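Local structure of autoinducer 2 sensor kinase/phosphatase LuxQ (Vibrio cholerae, 3C38) at residues I42-T47 / R139-I144; L180-D185 / L232-I237. The protein senses autoinducer 2 through LuxP, probably by the periplasmic domain described here, and acts as a histidine kinase or phosphatase in the quorum-sensing relay to LuxU and LuxO. All blocks are in the same frame, centred on the assembly; numbering follows the deposited sequence.

Contact 1 (I42-T47 / R139-I144)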
ATOM      1  N   ILE A  42      11.618  -4.075   2.605  1.00 33.88           N
ATOM      2  CA  ILE A  42      12.640  -4.782   3.367  1.00 34.15           C
ATOM      3  C   ILE A  42      12.159  -6.160   3.815  1.00 34.20           C
ATOM      4  O   ILE A  42      12.828  -7.164   3.576  1.00 35.29           O
ATOM      5  CB  ILE A  42      13.069  -3.959   4.602  1.00 33.61           C
ATOM      6  CG1 ILE A  42      13.828  -2.712   4.142  1.00 33.86           C
ATOM      7  CG2 ILE A  42      13.926  -4.805   5.534  1.00 32.31           C
ATOM      8  CD1 ILE A  42      14.162  -1.739   5.272  1.00 33.46           C
ATOM      9  N   HIS A  43      11.005  -6.214   4.465  1.00 34.01           N
ATOM     10  CA  HIS A  43      10.473  -7.494   4.906  1.00 35.68           C
ATOM     11  C   HIS A  43      10.163  -8.401   3.720  1.00 34.76           C
ATOM     12  O   HIS A  43      10.427  -9.598   3.767  1.00 33.76           O
ATOM     13  CB  HIS A  43       9.228  -7.290   5.767  1.00 38.19           C
ATOM     14  CG  HIS A  43       9.518  -6.618   7.073  1.00 46.10           C
ATOM     15  ND1 HIS A  43      10.545  -7.019   7.900  1.00 48.18           N
ATOM     16  CD2 HIS A  43       8.927  -5.562   7.686  1.00 46.88           C
ATOM     17  CE1 HIS A  43      10.577  -6.237   8.966  1.00 49.95           C
ATOM     18  NE2 HIS A  43       9.608  -5.348   8.861  1.00 49.30           N
ATOM     19  N   GLN A  44       9.614  -7.826   2.656  1.00 34.15           N
ATOM     20  CA  GLN A  44       9.293  -8.595   1.459  1.00 35.61           C
ATOM     21  C   GLN A  44      10.541  -9.273   0.885  1.00 34.87           C
ATOM     22  O   GLN A  44      10.573 -10.498   0.729  1.00 32.30           O
ATOM     23  CB  GLN A  44       8.657  -7.690   0.391  1.00 35.74           C
ATOM     24  CG  GLN A  44       8.647  -8.296  -1.008  1.00 37.67           C
ATOM     25  CD  GLN A  44       7.883  -7.464  -2.033  1.00 38.29           C
ATOM     26  OE1 GLN A  44       8.015  -6.237  -2.093  1.00 35.54           O
ATOM     27  NE2 GLN A  44       7.090  -8.141  -2.860  1.00 32.20           N
ATOM     28  N   ASP A  45      11.558  -8.470   0.579  1.00 34.45           N
ATOM     29  CA  ASP A  45      12.803  -8.979   0.004  1.00 37.40           C
ATOM     30  C   ASP A  45      13.555  -9.963   0.894  1.00 39.32           C
ATOM     31  O   ASP A  45      14.277 -10.842   0.408  1.00 39.49           O
ATOM     32  CB  ASP A  45      13.722  -7.817  -0.366  1.00 36.11           C
ATOM     33  CG  ASP A  45      13.220  -7.051  -1.564  1.00 37.60           C
ATOM     34  OD1 ASP A  45      12.401  -7.616  -2.311  1.00 39.13           O
ATOM     35  OD2 ASP A  45      13.649  -5.905  -1.774  1.00 39.21           O
ATOM     36  N   SER A  46      13.376  -9.812   2.197  1.00 41.86           N
ATOM     37  CA  SER A  46      14.019 -10.684   3.163  1.00 43.85           C
ATOM     38  C   SER A  46      13.279 -12.019   3.212  1.00 44.20           C
ATOM     39  O   SER A  46      13.888 -13.085   3.302  1.00 45.01           O
ATOM     40  CB  SER A  46      13.999 -10.027   4.541  1.00 43.93           C
ATOM     41  OG  SER A  46      14.792 -10.761   5.446  1.00 45.78           O
ATOM     42  N   THR A  47      11.957 -11.958   3.147  1.00 44.75           N
ATOM     43  CA  THR A  47      11.151 -13.166   3.181  1.00 44.77           C
ATOM     44  C   THR A  47      11.246 -13.909   1.853  1.00 45.64           C
ATOM     45  O   THR A  47      11.047 -15.120   1.793  1.00 45.79           O
ATOM     46  CB  THR A  47       9.688 -12.828   3.461  1.00 44.55           C
ATOM     47  OG1 THR A  47       9.590 -12.204   4.746  1.00 45.43           O
ATOM     48  CG2 THR A  47       8.832 -14.085   3.447  1.00 45.24           C
ATOM     49  N   ARG A 139       4.162  -4.540  -5.111  1.00 32.72           N
ATOM     50  CA  ARG A 139       5.568  -4.776  -5.383  1.00 34.06           C
ATOM     51  C   ARG A 139       5.817  -6.273  -5.509  1.00 33.08           C
ATOM     52  O   ARG A 139       5.238  -7.079  -4.779  1.00 30.38           O
ATOM     53  CB  ARG A 139       6.424  -4.167  -4.272  1.00 33.92           C
ATOM     54  CG  ARG A 139       7.916  -4.168  -4.558  1.00 36.24           C
ATOM     55  CD  ARG A 139       8.642  -3.308  -3.544  1.00 35.84           C
ATOM     56  NE  ARG A 139      10.085  -3.313  -3.762  1.00 37.49           N
ATOM     57  CZ  ARG A 139      10.883  -4.320  -3.425  1.00 35.73           C
ATOM     58  NH1 ARG A 139      10.374  -5.403  -2.846  1.00 31.40           N
ATOM     59  NH2 ARG A 139      12.183  -4.239  -3.669  1.00 35.72           N
ATOM     60  N   ARG A 140       6.677  -6.632  -6.460  1.00 36.23           N
ATOM     61  CA  ARG A 140       7.011  -8.033  -6.727  1.00 37.95           C
ATOM     62  C   ARG A 140       8.450  -8.377  -6.313  1.00 37.12           C
ATOM     63  O   ARG A 140       9.372  -7.589  -6.509  1.00 36.64           O
ATOM     64  CB  ARG A 140       6.846  -8.310  -8.230  1.00 39.93           C
ATOM     65  CG  ARG A 140       6.868  -9.768  -8.613  1.00 40.46           C
ATOM     66  CD  ARG A 140       6.879  -9.952 -10.130  1.00 42.95           C
ATOM     67  NE  ARG A 140       8.108  -9.442 -10.718  1.00 48.41           N
ATOM     68  CZ  ARG A 140       8.608  -9.847 -11.880  1.00 50.92           C
ATOM     69  NH1 ARG A 140       7.983 -10.778 -12.591  1.00 48.87           N
ATOM     70  NH2 ARG A 140       9.745  -9.325 -12.326  1.00 52.79           N
ATOM     71  N   SER A 141       8.642  -9.559  -5.745  1.00 38.98           N
ATOM     72  CA  SER A 141       9.978  -9.988  -5.356  1.00 41.93           C
ATOM     73  C   SER A 141      10.216 -11.431  -5.810  1.00 42.57           C
ATOM     74  O   SER A 141       9.481 -12.346  -5.437  1.00 42.00           O
ATOM     75  CB  SER A 141      10.161  -9.872  -3.839  1.00 42.06           C
ATOM     76  OG  SER A 141      11.524 -10.057  -3.485  1.00 43.77           O
ATOM     77  N   SER A 142      11.253 -11.624  -6.615  1.00 44.56           N
ATOM     78  CA  SER A 142      11.592 -12.946  -7.142  1.00 48.00           C
ATOM     79  C   SER A 142      11.799 -13.988  -6.053  1.00 50.34           C
ATOM     80  O   SER A 142      12.390 -13.704  -5.016  1.00 51.80           O
ATOM     81  CB  SER A 142      12.859 -12.845  -7.990  1.00 49.37           C
ATOM     82  OG  SER A 142      12.791 -11.728  -8.871  1.00 48.90           O
ATOM     83  N   LEU A 143      11.298 -15.195  -6.290  1.00 53.63           N
ATOM     84  CA  LEU A 143      11.453 -16.298  -5.345  1.00 56.37           C
ATOM     85  C   LEU A 143      12.395 -17.293  -6.005  1.00 60.21           C
ATOM     86  O   LEU A 143      11.982 -18.094  -6.845  1.00 60.20           O
ATOM     87  CB  LEU A 143      10.108 -16.971  -5.062  1.00 53.21           C
ATOM     88  CG  LEU A 143       9.084 -16.136  -4.299  1.00 53.33           C
ATOM     89  CD1 LEU A 143       7.754 -16.866  -4.246  1.00 51.85           C
ATOM     90  CD2 LEU A 143       9.599 -15.860  -2.892  1.00 53.63           C
ATOM     91  N   ILE A 144      13.667 -17.226  -5.632  1.00 63.88           N
ATOM     92  CA  ILE A 144      14.681 -18.105  -6.195  1.00 67.51           C
ATOM     93  C   ILE A 144      14.973 -19.269  -5.257  1.00 70.81           C
ATOM     94  O   ILE A 144      14.600 -19.241  -4.086  1.00 72.74           O
ATOM     95  CB  ILE A 144      15.949 -17.298  -6.500  1.00 66.14           C
ATOM     96  CG1 ILE A 144      15.596 -16.228  -7.537  1.00 66.06           C
ATOM     97  CG2 ILE A 144      17.052 -18.203  -7.025  1.00 67.13           C
ATOM     98  CD1 ILE A 144      16.619 -15.131  -7.698  1.00 64.17           C
TER

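Contact 2 (L180-D185 / L232-I237)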
ATOM      1  N   LEU A 180      -5.464  14.891   8.024  1.00 27.87           N
ATOM      2  CA  LEU A 180      -5.036  14.594   6.667  1.00 28.31           C
ATOM      3  C   LEU A 180      -6.160  13.919   5.891  1.00 26.70           C
ATOM      4  O   LEU A 180      -7.039  13.265   6.460  1.00 27.18           O
ATOM      5  CB  LEU A 180      -3.813  13.668   6.658  1.00 27.09           C
ATOM      6  CG  LEU A 180      -2.491  14.110   7.284  1.00 26.51           C
ATOM      7  CD1 LEU A 180      -1.529  12.922   7.204  1.00 25.88           C
ATOM      8  CD2 LEU A 180      -1.907  15.332   6.566  1.00 23.49           C
ATOM      9  N   VAL A 181      -6.120  14.090   4.577  1.00 28.01           N
ATOM     10  CA  VAL A 181      -7.088  13.473   3.684  1.00 27.14           C
ATOM     11  C   VAL A 181      -6.315  12.955   2.474  1.00 27.92           C
ATOM     12  O   VAL A 181      -5.639  13.727   1.783  1.00 26.79           O
ATOM     13  CB  VAL A 181      -8.135  14.481   3.163  1.00 27.06           C
ATOM     14  CG1 VAL A 181      -9.091  13.756   2.227  1.00 27.61           C
ATOM     15  CG2 VAL A 181      -8.887  15.133   4.327  1.00 25.15           C
ATOM     16  N   LEU A 182      -6.393  11.655   2.227  1.00 28.13           N
ATOM     17  CA  LEU A 182      -5.714  11.080   1.080  1.00 29.00           C
ATOM     18  C   LEU A 182      -6.774  10.980   0.000  1.00 29.32           C
ATOM     19  O   LEU A 182      -7.824  10.368   0.196  1.00 27.75           O
ATOM     20  CB  LEU A 182      -5.141   9.695   1.404  1.00 29.99           C
ATOM     21  CG  LEU A 182      -4.492   8.942   0.229  1.00 29.39           C
ATOM     22  CD1 LEU A 182      -3.368   9.784  -0.362  1.00 29.33           C
ATOM     23  CD2 LEU A 182      -3.951   7.598   0.702  1.00 29.02           C
ATOM     24  N   ALA A 183      -6.504  11.595  -1.143  1.00 31.88           N
ATOM     25  CA  ALA A 183      -7.479  11.577  -2.217  1.00 34.39           C
ATOM     26  C   ALA A 183      -6.879  11.411  -3.600  1.00 35.46           C
ATOM     27  O   ALA A 183      -5.673  11.556  -3.795  1.00 34.51           O
ATOM     28  CB  ALA A 183      -8.303  12.861  -2.174  1.00 33.30           C
ATOM     29  N   VAL A 184      -7.761  11.102  -4.545  1.00 37.23           N
ATOM     30  CA  VAL A 184      -7.421  10.947  -5.950  1.00 40.78           C
ATOM     31  C   VAL A 184      -8.324  11.949  -6.654  1.00 41.88           C
ATOM     32  O   VAL A 184      -9.526  11.722  -6.784  1.00 40.49           O
ATOM     33  CB  VAL A 184      -7.749   9.523  -6.479  1.00 40.97           C
ATOM     34  CG1 VAL A 184      -7.493   9.460  -7.978  1.00 41.82           C
ATOM     35  CG2 VAL A 184      -6.910   8.478  -5.754  1.00 39.13           C
ATOM     36  N   ASP A 185      -7.748  13.065  -7.083  1.00 47.18           N
ATOM     37  CA  ASP A 185      -8.502  14.115  -7.761  1.00 51.59           C
ATOM     38  C   ASP A 185      -9.426  14.813  -6.756  1.00 53.17           C
ATOM     39  O   ASP A 185      -8.991  15.648  -5.960  1.00 53.42           O
ATOM     40  CB  ASP A 185      -9.316  13.510  -8.914  1.00 55.08           C
ATOM     41  CG  ASP A 185     -10.068  14.556  -9.726  1.00 59.76           C
ATOM     42  OD1 ASP A 185      -9.777  15.766  -9.587  1.00 61.83           O
ATOM     43  OD2 ASP A 185     -10.949  14.163 -10.521  1.00 61.33           O
ATOM     44  N   LEU A 232      -1.802  10.581  -6.265  1.00 32.71           N
ATOM     45  CA  LEU A 232      -2.200  10.470  -4.863  1.00 30.18           C
ATOM     46  C   LEU A 232      -1.896  11.805  -4.189  1.00 29.29           C
ATOM     47  O   LEU A 232      -0.734  12.195  -4.084  1.00 29.89           O
ATOM     48  CB  LEU A 232      -1.406   9.369  -4.168  1.00 26.70           C
ATOM     49  CG  LEU A 232      -1.536   7.952  -4.730  1.00 29.99           C
ATOM     50  CD1 LEU A 232      -0.533   7.037  -4.008  1.00 25.71           C
ATOM     51  CD2 LEU A 232      -2.975   7.440  -4.572  1.00 23.68           C
ATOM     52  N   CYS A 233      -2.941  12.500  -3.740  1.00 29.90           N
ATOM     53  CA  CYS A 233      -2.777  13.797  -3.093  1.00 28.22           C
ATOM     54  C   CYS A 233      -3.143  13.808  -1.610  1.00 26.76           C
ATOM     55  O   CYS A 233      -4.249  13.449  -1.211  1.00 26.36           O
ATOM     56  CB  CYS A 233      -3.612  14.854  -3.817  1.00 30.85           C
ATOM     57  SG  CYS A 233      -3.498  16.524  -3.098  1.00 37.23           S
ATOM     58  N   VAL A 234      -2.199  14.233  -0.792  1.00 27.28           N
ATOM     59  CA  VAL A 234      -2.443  14.311   0.628  1.00 27.83           C
ATOM     60  C   VAL A 234      -2.748  15.751   1.025  1.00 28.95           C
ATOM     61  O   VAL A 234      -1.904  16.640   0.881  1.00 28.19           O
ATOM     62  CB  VAL A 234      -1.238  13.824   1.435  1.00 28.81           C
ATOM     63  CG1 VAL A 234      -1.504  14.046   2.928  1.00 26.63           C
ATOM     64  CG2 VAL A 234      -0.979  12.331   1.145  1.00 30.07           C
ATOM     65  N   TYR A 235      -3.966  15.977   1.506  1.00 30.25           N
ATOM     66  CA  TYR A 235      -4.366  17.303   1.954  1.00 31.56           C
ATOM     67  C   TYR A 235      -4.055  17.380   3.440  1.00 31.22           C
ATOM     68  O   TYR A 235      -4.478  16.505   4.217  1.00 30.08           O
ATOM     69  CB  TYR A 235      -5.860  17.531   1.727  1.00 32.14           C
ATOM     70  CG  TYR A 235      -6.269  17.530   0.273  1.00 34.69           C
ATOM     71  CD1 TYR A 235      -6.649  16.354  -0.362  1.00 35.64           C
ATOM     72  CD2 TYR A 235      -6.268  18.714  -0.473  1.00 35.72           C
ATOM     73  CE1 TYR A 235      -7.020  16.351  -1.704  1.00 38.72           C
ATOM     74  CE2 TYR A 235      -6.632  18.723  -1.808  1.00 37.39           C
ATOM     75  CZ  TYR A 235      -7.007  17.539  -2.419  1.00 39.53           C
ATOM     76  OH  TYR A 235      -7.354  17.538  -3.749  1.00 41.11           O
ATOM     77  N   SER A 236      -3.298  18.400   3.828  1.00 30.75           N
ATOM     78  CA  SER A 236      -2.929  18.584   5.225  1.00 34.39           C
ATOM     79  C   SER A 236      -3.595  19.868   5.706  1.00 36.64           C
ATOM     80  O   SER A 236      -3.519  20.908   5.045  1.00 37.84           O
ATOM     81  CB  SER A 236      -1.401  18.665   5.388  1.00 32.94           C
ATOM     82  OG  SER A 236      -0.863  19.785   4.707  1.00 35.98           O
ATOM     83  N   ILE A 237      -4.253  19.789   6.856  1.00 36.80           N
ATOM     84  CA  ILE A 237      -4.962  20.937   7.377  1.00 41.93           C
ATOM     85  C   ILE A 237      -4.355  21.477   8.649  1.00 42.89           C
ATOM     86  O   ILE A 237      -4.086  20.730   9.586  1.00 42.03           O
ATOM     87  CB  ILE A 237      -6.432  20.583   7.643  1.00 42.52           C
ATOM     88  CG1 ILE A 237      -6.918  19.612   6.566  1.00 44.29           C
ATOM     89  CG2 ILE A 237      -7.291  21.842   7.605  1.00 44.94           C
ATOM     90  CD1 ILE A 237      -8.272  19.045   6.832  1.00 46.13           C
TER

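Contact 1 (I42-T47 / R139-I144)
The guanidinium of R139 meets both Q44 and D45 at its edge, and NH1 is the nitrogen that they share. Q44 OE1 lies in the guanidinium plane, 2.6 Å from NH1 of R139. Neither partner lies flat against the group, for the Q44 amide is turned 59° from the guanidinium and the D45 carboxylate by nearly as much. Two nitrogens grip D45 end-on in a salt bridge: NH2 of R139 reaches the syn lone pair of D45 OD2 at 2.9 Å, while NH1 of R139 comes to D45 OD1 from above the carboxylate plane, at 3.0 Å. The hydroxyl of S141 donates to the same D45 OD1 from the anti side, OG to OD1 2.8 Å, so one carboxylate oxygen serves two donors.

Q44 works in both directions. Its CG stands anti to the backbone N (chi1 164°) and the chain runs on extended toward the strand, where NE2 of Q44, with a nearly straight N-H, reaches the carbonyl O of R139 at 2.9 Å from above the carbonyl plane. The amide thereby clasps R139 at side chain and backbone together, and its aliphatic part packs on S141, CG of Q44 lying 3.6 Å from CB of S141. R139 and S141, two residues apart, both point toward the helix, which explains how a single turn engages them. The positive guanidinium of R139 would be expected to favour the ionised form of the D45 carboxylate.

Beyond the polar cluster, L143 and T47 both pack on L53 of helix 51-58. This is helix-on-sheet packing in the LuxQ periplasmic domain, consistent with its membership of the Cache clan: the end of the long helix 22-47 lies on an antiparallel sheet, the axis of segment 42-47 running 19° from that of strand 139-143, in the same direction.

Contact 2 (L180-D185 / L232-I237)
V181 and Y235 satisfy each other through two backbone hydrogen bonds, the signature of an antiparallel hydrogen-bonded pair. V181 N donates to Y235 O at 2.9 Å, and Y235 N returns a straighter bond to V181 O at 2.8 Å. A183 and C233 repeat the exchange two residues on, with A183 N to C233 O and C233 N to A183 O both 2.9 Å. In the non-hydrogen-bonded pairs between and beside them, CH groups use the same acceptors: CA of L180 approaches Y235 O at 3.2 Å, and CA of V234 approaches V181 O. The outward-turned amides and carbonyls of L182 and V234 bond instead to the flanking strands, L182 with L189 and V190 of strand 187-191, V234 with T221 of strand 216-225.

The faces of the sheet are largely apolar. L180, L182 and V234 share one, where CD2 of L180 meets CG1 of V234 and CD1 of L182 meets CG2 of V234, the latter at 3.8 Å; L168 and I171 of helix 165-174 pack on L180 there. On the other, the Y235 ring leans back along its own strand toward C233, with CG anti to the carbonyl carbon (chi1 -64°). SG of C233 sits over one face of the ring, toward its rim, while CB of A183 touches the edge in plane, 3.7 Å from CE1 of Y235. The phenol OH of Y235 is 3.3 Å from the carbonyl O of D185, a weak and unsettled link.

V181 and Y235 both pack on V204 of helix 201-205. For two inner strands of a four-stranded sheet, this chemistry implies that the backbone polarity of the central residues is largely met by neighbouring strands on both flanks, leaving mostly apolar side chains to pack against helices and adjacent strands.

From the N terminus, the long helix 22-47 delivers the first half of contact 1 at its C-terminal end. The chain then passes through helices 51-58 and 65-74 and most of the five-stranded sheet before strand 134-143 returns and closes that loop, 92 residues later. Only after contact 1 is complete does contact 2 open, at strand 179-184; it closes 47 residues on, at strand 228-239. The loops therefore follow in series, neither nesting nor crossing. Contact 1 ties the helix to the five-stranded sheet, contact 2 joins the two inner strands of the four-stranded sheet. Their centres stand 29 Å apart, on opposite sides of the chain's centre.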